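Local coordinates for hypothetical protein PH1566 (PDB 2E3U) that probably binds RNA through its two KH domains and belongs to the Dim2p family of pre-ribosomal RNA processing factors, at residues Lys92-Phe104 with Ala109-Ile121. Sequence-based numbering, arbitrary orientation.
Sequences KARDIVLAIGRGF and AFRLLNEGEYLEI
The rings of Phe-110 and Phe-104 meet aliphatic carbons obliquely: CD1 of Phe-110 lies 4.0 Å from Ile-96 CD1, and CE1 of Phe-104 a looser 4.4 Å from Leu-119 CD1. Arg-62 adds a cation-pi contact to Phe-110. Within helix 87-101, a salt bridge puts Asp-95 at the edge of the Arg-94 guanidinium and in its plane; NE and NH2 reach OD1 from one face of the carboxylate, out of its plane. Ala-99 CB and Ala-109 CB touch at 3.8 Å where the backbones come near, Ile-96 CA to Ala-109 CA 5.2 Å. The side chains of Ile-96 and Leu-113 cross at about a right angle, with Ile-96 CD1 3.7 Å from Leu-113 CD2. Lys-92 runs extended, then bends at chi4 (-45°), which brings NZ to 2.9 Å from Leu-112 O, almost in line with the carbonyl. A longer bond of 3.3 Å joins NZ to Asn-114 O from above the carbonyl plane; Glu-117 N, closing the type II turn, reaches that oxygen from the opposite face. Chemically, apolar contacts of Ile-96, Ala-99, Leu-112 and Leu-119 join the two KH domains, and one lysine, probably charged, ties down the carbonyls where the 3-10 segment ends.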
ATOM      1  N   LYS A  92      -1.329  -2.368  12.233  1.00 14.85           N
ATOM      2  CA  LYS A  92      -2.229  -2.514  11.124  1.00 14.99           C
ATOM      3  C   LYS A  92      -2.898  -1.204  10.755  1.00 15.41           C
ATOM      4  O   LYS A  92      -3.049  -0.892   9.564  1.00 15.40           O
ATOM      5  CB  LYS A  92      -3.265  -3.623  11.425  1.00 15.15           C
ATOM      6  CG  LYS A  92      -2.751  -5.069  11.110  1.00 14.49           C
ATOM      7  CD  LYS A  92      -3.881  -6.095  11.360  1.00 15.74           C
ATOM      8  CE  LYS A  92      -3.500  -7.512  10.965  1.00 16.56           C
ATOM      9  NZ  LYS A  92      -2.807  -7.622   9.637  1.00 18.32           N
ATOM     10  N   ALA A  93      -3.325  -0.442  11.766  1.00 15.19           N
ATOM     11  CA  ALA A  93      -3.816   0.906  11.507  1.00 15.53           C
ATOM     12  C   ALA A  93      -2.723   1.773  10.882  1.00 15.23           C
ATOM     13  O   ALA A  93      -2.996   2.535   9.973  1.00 14.89           O
ATOM     14  CB  ALA A  93      -4.373   1.571  12.788  1.00 14.67           C
ATOM     15  N   ARG A  94      -1.486   1.653  11.367  1.00 14.48           N
ATOM     16  CA  ARG A  94      -0.406   2.442  10.822  1.00 14.77           C
ATOM     17  C   ARG A  94      -0.169   2.108   9.337  1.00 14.94           C
ATOM     18  O   ARG A  94       0.033   2.997   8.497  1.00 14.59           O
ATOM     19  CB  ARG A  94       0.884   2.186  11.618  1.00 14.67           C
ATOM     20  CG  ARG A  94       2.126   2.820  10.943  1.00 17.08           C
ATOM     21  CD  ARG A  94       3.410   2.086  11.245  1.00 18.53           C
ATOM     22  NE  ARG A  94       3.372   0.712  10.792  1.00 19.78           N
ATOM     23  CZ  ARG A  94       3.992  -0.297  11.410  1.00 23.57           C
ATOM     24  NH1 ARG A  94       4.667  -0.085  12.516  1.00 21.94           N
ATOM     25  NH2 ARG A  94       3.926  -1.535  10.915  1.00 25.34           N
ATOM     26  N   ASP A  95      -0.197   0.807   9.031  1.00 15.15           N
ATOM     27  CA  ASP A  95       0.044   0.308   7.701  1.00 15.54           C
ATOM     28  C   ASP A  95      -1.089   0.704   6.753  1.00 15.38           C
ATOM     29  O   ASP A  95      -0.838   0.985   5.599  1.00 16.36           O
ATOM     30  CB  ASP A  95       0.238  -1.208   7.740  1.00 15.18           C
ATOM     31  CG  ASP A  95       1.556  -1.605   8.360  1.00 18.35           C
ATOM     32  OD1 ASP A  95       2.426  -0.732   8.634  1.00 22.34           O
ATOM     33  OD2 ASP A  95       1.746  -2.813   8.582  1.00 22.74           O
ATOM     34  N   ILE A  96      -2.309   0.770   7.248  1.00 14.54           N
ATOM     35  CA  ILE A  96      -3.433   1.269   6.461  1.00 14.73           C
ATOM     36  C   ILE A  96      -3.254   2.733   6.095  1.00 15.11           C
ATOM     37  O   ILE A  96      -3.451   3.113   4.930  1.00 15.98           O
ATOM     38  CB  ILE A  96      -4.781   1.090   7.218  1.00 14.25           C
ATOM     39  CG1 ILE A  96      -5.127  -0.387   7.294  1.00 13.66           C
ATOM     40  CG2 ILE A  96      -5.915   1.919   6.556  1.00 15.55           C
ATOM     41  CD1 ILE A  96      -6.239  -0.693   8.338  1.00 14.78           C
ATOM     42  N   VAL A  97      -2.916   3.551   7.099  1.00 14.63           N
ATOM     43  CA  VAL A  97      -2.483   4.941   6.888  1.00 14.50           C
ATOM     44  C   VAL A  97      -1.372   5.090   5.837  1.00 15.15           C
ATOM     45  O   VAL A  97      -1.481   5.930   4.900  1.00 14.93           O
ATOM     46  CB  VAL A  97      -1.981   5.580   8.214  1.00 13.93           C
ATOM     47  CG1 VAL A  97      -1.387   6.967   7.978  1.00 11.32           C
ATOM     48  CG2 VAL A  97      -3.133   5.629   9.234  1.00 11.61           C
ATOM     49  N   LEU A  98      -0.292   4.325   6.025  1.00 14.38           N
ATOM     50  CA  LEU A  98       0.814   4.274   5.038  1.00 14.20           C
ATOM     51  C   LEU A  98       0.391   3.836   3.626  1.00 14.23           C
ATOM     52  O   LEU A  98       0.881   4.389   2.646  1.00 13.19           O
ATOM     53  CB  LEU A  98       1.929   3.323   5.506  1.00 13.90           C
ATOM     54  CG  LEU A  98       2.769   3.785   6.678  1.00 14.01           C
ATOM     55  CD1 LEU A  98       3.692   2.632   7.048  1.00  9.90           C
ATOM     56  CD2 LEU A  98       3.567   5.075   6.242  1.00 12.19           C
ATOM     57  N   ALA A  99      -0.482   2.816   3.552  1.00 13.89           N
ATOM     58  CA  ALA A  99      -1.029   2.316   2.291  1.00 15.22           C
ATOM     59  C   ALA A  99      -1.859   3.409   1.557  1.00 15.85           C
ATOM     60  O   ALA A  99      -1.671   3.630   0.369  1.00 15.44           O
ATOM     61  CB  ALA A  99      -1.886   1.052   2.541  1.00 14.73           C
ATOM     62  N   ILE A 100      -2.776   4.066   2.276  1.00 16.66           N
ATOM     63  CA  ILE A 100      -3.493   5.238   1.751  1.00 17.55           C
ATOM     64  C   ILE A 100      -2.511   6.350   1.288  1.00 18.19           C
ATOM     65  O   ILE A 100      -2.634   6.895   0.202  1.00 19.23           O
ATOM     66  CB  ILE A 100      -4.511   5.784   2.804  1.00 18.19           C
ATOM     67  CG1 ILE A 100      -5.548   4.693   3.124  1.00 16.87           C
ATOM     68  CG2 ILE A 100      -5.218   7.100   2.293  1.00 17.90           C
ATOM     69  CD1 ILE A 100      -6.455   5.030   4.343  1.00 16.34           C
ATOM     70  N   GLY A 101      -1.536   6.667   2.115  1.00 17.95           N
ATOM     71  CA  GLY A 101      -0.528   7.627   1.764  1.00 18.06           C
ATOM     72  C   GLY A 101       0.244   7.296   0.521  1.00 18.61           C
ATOM     73  O   GLY A 101       0.641   8.218  -0.206  1.00 19.94           O
ATOM     74  N   ARG A 102       0.465   6.004   0.265  1.00 18.69           N
ATOM     75  CA  ARG A 102       1.174   5.556  -0.937  1.00 19.77           C
ATOM     76  C   ARG A 102       0.244   5.242  -2.133  1.00 18.84           C
ATOM     77  O   ARG A 102       0.573   4.451  -3.046  1.00 18.05           O
ATOM     78  CB  ARG A 102       2.052   4.350  -0.580  1.00 20.40           C
ATOM     79  CG  ARG A 102       3.234   4.701   0.306  1.00 24.86           C
ATOM     80  CD  ARG A 102       4.282   5.466  -0.511  1.00 31.07           C
ATOM     81  NE  ARG A 102       4.177   6.911  -0.415  1.00 30.51           N
ATOM     82  CZ  ARG A 102       4.515   7.766  -1.382  1.00 33.52           C
ATOM     83  NH1 ARG A 102       4.934   7.340  -2.576  1.00 34.65           N
ATOM     84  NH2 ARG A 102       4.399   9.066  -1.163  1.00 32.89           N
ATOM     85  N   GLY A 103      -0.954   5.801  -2.083  1.00 18.06           N
ATOM     86  CA  GLY A 103      -1.829   5.744  -3.235  1.00 17.76           C
ATOM     87  C   GLY A 103      -2.934   4.711  -3.268  1.00 17.77           C
ATOM     88  O   GLY A 103      -3.711   4.734  -4.216  1.00 17.43           O
ATOM     89  N   PHE A 104      -3.029   3.818  -2.270  1.00 17.06           N
ATOM     90  CA  PHE A 104      -4.199   2.914  -2.187  1.00 17.72           C
ATOM     91  C   PHE A 104      -5.444   3.702  -1.760  1.00 18.53           C
ATOM     92  O   PHE A 104      -5.357   4.557  -0.871  1.00 19.12           O
ATOM     93  CB  PHE A 104      -3.965   1.746  -1.186  1.00 16.24           C
ATOM     94  CG  PHE A 104      -3.089   0.626  -1.724  1.00 14.66           C
ATOM     95  CD1 PHE A 104      -1.790   0.444  -1.249  1.00 12.53           C
ATOM     96  CD2 PHE A 104      -3.562  -0.245  -2.696  1.00 13.61           C
ATOM     97  CE1 PHE A 104      -0.976  -0.604  -1.709  1.00 11.78           C
ATOM     98  CE2 PHE A 104      -2.764  -1.267  -3.200  1.00 14.19           C
ATOM     99  CZ  PHE A 104      -1.453  -1.454  -2.706  1.00 12.70           C
ATOM    100  N   ALA A 109      -6.759  -0.334   0.944  1.00 18.44           N
ATOM    101  CA  ALA A 109      -5.921  -0.419   2.180  1.00 18.20           C
ATOM    102  C   ALA A 109      -6.510  -1.296   3.300  1.00 19.12           C
ATOM    103  O   ALA A 109      -5.758  -1.974   4.024  1.00 18.77           O
ATOM    104  CB  ALA A 109      -5.632   0.956   2.717  1.00 16.85           C
ATOM    105  N   PHE A 110      -7.844  -1.285   3.469  1.00 20.13           N
ATOM    106  CA  PHE A 110      -8.502  -2.125   4.504  1.00 20.25           C
ATOM    107  C   PHE A 110      -8.289  -3.631   4.336  1.00 20.13           C
ATOM    108  O   PHE A 110      -8.516  -4.401   5.278  1.00 21.28           O
ATOM    109  CB  PHE A 110     -10.004  -1.870   4.595  1.00 22.02           C
ATOM    110  CG  PHE A 110     -10.384  -0.636   5.370  1.00 22.67           C
ATOM    111  CD1 PHE A 110      -9.819  -0.364   6.608  1.00 24.86           C
ATOM    112  CD2 PHE A 110     -11.365   0.217   4.879  1.00 27.46           C
ATOM    113  CE1 PHE A 110     -10.175   0.772   7.325  1.00 26.40           C
ATOM    114  CE2 PHE A 110     -11.754   1.370   5.595  1.00 27.83           C
ATOM    115  CZ  PHE A 110     -11.160   1.638   6.818  1.00 26.43           C
ATOM    116  N   ARG A 111      -7.851  -4.062   3.162  1.00 19.02           N
ATOM    117  CA  ARG A 111      -7.290  -5.422   3.010  1.00 17.98           C
ATOM    118  C   ARG A 111      -6.298  -5.788   4.137  1.00 16.97           C
ATOM    119  O   ARG A 111      -6.288  -6.922   4.618  1.00 16.95           O
ATOM    120  CB  ARG A 111      -6.595  -5.591   1.648  1.00 17.99           C
ATOM    121  CG  ARG A 111      -6.224  -7.061   1.321  1.00 18.72           C
ATOM    122  CD  ARG A 111      -5.414  -7.183   0.040  1.00 16.82           C
ATOM    123  NE  ARG A 111      -4.907  -8.549  -0.044  1.00 12.29           N
ATOM    124  CZ  ARG A 111      -4.617  -9.208  -1.164  1.00 11.18           C
ATOM    125  NH1 ARG A 111      -4.189 -10.445  -1.042  1.00  5.42           N
ATOM    126  NH2 ARG A 111      -4.762  -8.640  -2.388  1.00  7.81           N
ATOM    127  N   LEU A 112      -5.503  -4.813   4.574  1.00 16.37           N
ATOM    128  CA  LEU A 112      -4.468  -5.023   5.561  1.00 16.82           C
ATOM    129  C   LEU A 112      -5.009  -5.491   6.917  1.00 18.39           C
ATOM    130  O   LEU A 112      -4.235  -5.991   7.732  1.00 18.75           O
ATOM    131  CB  LEU A 112      -3.641  -3.765   5.757  1.00 16.20           C
ATOM    132  CG  LEU A 112      -2.616  -3.492   4.661  1.00 16.36           C
ATOM    133  CD1 LEU A 112      -2.296  -2.006   4.734  1.00 12.67           C
ATOM    134  CD2 LEU A 112      -1.389  -4.330   4.911  1.00 11.52           C
ATOM    135  N   LEU A 113      -6.319  -5.326   7.157  1.00 19.62           N
ATOM    136  CA  LEU A 113      -6.969  -5.830   8.378  1.00 21.22           C
ATOM    137  C   LEU A 113      -7.011  -7.342   8.426  1.00 22.46           C
ATOM    138  O   LEU A 113      -7.163  -7.907   9.493  1.00 23.61           O
ATOM    139  CB  LEU A 113      -8.393  -5.280   8.505  1.00 22.04           C
ATOM    140  CG  LEU A 113      -8.525  -3.763   8.708  1.00 22.03           C
ATOM    141  CD1 LEU A 113      -9.966  -3.333   8.601  1.00 24.19           C
ATOM    142  CD2 LEU A 113      -7.979  -3.441  10.067  1.00 23.30           C
ATOM    143  N   ASN A 114      -6.894  -8.001   7.269  1.00 24.19           N
ATOM    144  CA  ASN A 114      -6.914  -9.463   7.207  1.00 25.13           C
ATOM    145  C   ASN A 114      -5.618 -10.015   7.781  1.00 26.02           C
ATOM    146  O   ASN A 114      -4.521  -9.485   7.529  1.00 26.01           O
ATOM    147  CB  ASN A 114      -7.090  -9.996   5.760  1.00 24.98           C
ATOM    148  CG  ASN A 114      -8.376  -9.506   5.065  1.00 26.41           C
ATOM    149  OD1 ASN A 114      -8.426  -9.417   3.825  1.00 28.85           O
ATOM    150  ND2 ASN A 114      -9.395  -9.189   5.838  1.00 25.98           N
ATOM    151  N   GLU A 115      -5.727 -11.094   8.546  1.00 27.09           N
ATOM    152  CA  GLU A 115      -4.533 -11.711   9.134  1.00 27.53           C
ATOM    153  C   GLU A 115      -3.636 -12.361   8.054  1.00 27.32           C
ATOM    154  O   GLU A 115      -4.120 -12.842   7.006  1.00 27.72           O
ATOM    155  CB  GLU A 115      -4.914 -12.663  10.294  1.00 28.16           C
ATOM    156  CG  GLU A 115      -5.177 -11.945  11.689  1.00 27.98           C
ATOM    157  CD  GLU A 115      -6.556 -11.246  11.816  1.00 30.71           C
ATOM    158  OE1 GLU A 115      -7.292 -11.079  10.808  1.00 32.25           O
ATOM    159  OE2 GLU A 115      -6.917 -10.828  12.941  1.00 29.60           O
ATOM    160  N   GLY A 116      -2.328 -12.318   8.295  1.00 26.68           N
ATOM    161  CA  GLY A 116      -1.340 -12.729   7.317  1.00 26.78           C
ATOM    162  C   GLY A 116      -1.123 -11.725   6.200  1.00 26.95           C
ATOM    163  O   GLY A 116      -0.353 -11.972   5.303  1.00 27.35           O
ATOM    164  N   GLU A 117      -1.810 -10.590   6.226  1.00 27.27           N
ATOM    165  CA  GLU A 117      -1.632  -9.608   5.148  1.00 27.63           C
ATOM    166  C   GLU A 117      -0.669  -8.522   5.615  1.00 27.27           C
ATOM    167  O   GLU A 117      -0.755  -8.056   6.762  1.00 27.65           O
ATOM    168  CB  GLU A 117      -2.969  -9.015   4.706  1.00 27.46           C
ATOM    169  CG  GLU A 117      -3.147  -8.987   3.220  1.00 29.87           C
ATOM    170  CD  GLU A 117      -3.856 -10.188   2.665  1.00 30.44           C
ATOM    171  OE1 GLU A 117      -4.067 -11.194   3.343  1.00 32.92           O
ATOM    172  OE2 GLU A 117      -4.209 -10.137   1.498  1.00 35.33           O
ATOM    173  N   TYR A 118       0.253  -8.147   4.730  1.00 26.21           N
ATOM    174  CA  TYR A 118       1.316  -7.191   5.031  1.00 24.44           C
ATOM    175  C   TYR A 118       1.387  -6.143   3.931  1.00 23.76           C
ATOM    176  O   TYR A 118       0.840  -6.329   2.840  1.00 23.33           O
ATOM    177  CB  TYR A 118       2.678  -7.897   5.119  1.00 24.61           C
ATOM    178  CG  TYR A 118       2.784  -8.941   6.225  1.00 25.45           C
ATOM    179  CD1 TYR A 118       3.418  -8.653   7.434  1.00 24.47           C
ATOM    180  CD2 TYR A 118       2.239 -10.206   6.058  1.00 25.68           C
ATOM    181  CE1 TYR A 118       3.505  -9.617   8.446  1.00 26.09           C
ATOM    182  CE2 TYR A 118       2.317 -11.172   7.062  1.00 26.38           C
ATOM    183  CZ  TYR A 118       2.937 -10.866   8.252  1.00 26.01           C
ATOM    184  OH  TYR A 118       3.022 -11.849   9.223  1.00 28.71           O
ATOM    185  N   LEU A 119       2.083  -5.061   4.244  1.00 22.05           N
ATOM    186  CA  LEU A 119       2.290  -3.951   3.357  1.00 22.75           C
ATOM    187  C   LEU A 119       3.770  -3.935   3.065  1.00 22.49           C
ATOM    188  O   LEU A 119       4.555  -4.117   3.976  1.00 21.58           O
ATOM    189  CB  LEU A 119       1.887  -2.630   4.033  1.00 21.08           C
ATOM    190  CG  LEU A 119       2.221  -1.372   3.269  1.00 21.91           C
ATOM    191  CD1 LEU A 119       1.536  -1.282   1.874  1.00 19.13           C
ATOM    192  CD2 LEU A 119       1.900  -0.122   4.155  1.00 21.42           C
ATOM    193  N   GLU A 120       4.138  -3.728   1.804  1.00 23.25           N
ATOM    194  CA  GLU A 120       5.525  -3.531   1.434  1.00 25.30           C
ATOM    195  C   GLU A 120       5.623  -2.334   0.503  1.00 25.48           C
ATOM    196  O   GLU A 120       4.981  -2.313  -0.530  1.00 25.66           O
ATOM    197  CB  GLU A 120       6.160  -4.804   0.805  1.00 24.92           C
ATOM    198  CG  GLU A 120       7.490  -4.506   0.031  1.00 26.67           C
ATOM    199  CD  GLU A 120       8.563  -5.591   0.104  1.00 27.97           C
ATOM    200  OE1 GLU A 120       9.753  -5.266  -0.133  1.00 35.18           O
ATOM    201  OE2 GLU A 120       8.262  -6.772   0.380  1.00 31.59           O
ATOM    202  N   ILE A 121       6.416  -1.340   0.884  1.00 26.72           N
ATOM    203  CA  ILE A 121       6.682  -0.170   0.034  1.00 28.00           C
ATOM    204  C   ILE A 121       8.082  -0.220  -0.585  1.00 28.52           C
ATOM    205  O   ILE A 121       9.090  -0.337   0.105  1.00 27.82           O
ATOM    206  CB  ILE A 121       6.587   1.177   0.787  1.00 27.83           C
ATOM    207  CG1 ILE A 121       5.444   1.216   1.801  1.00 30.11           C
ATOM    208  CG2 ILE A 121       6.523   2.355  -0.197  1.00 28.92           C
ATOM    209  CD1 ILE A 121       4.111   1.192   1.226  1.00 34.90           C
TER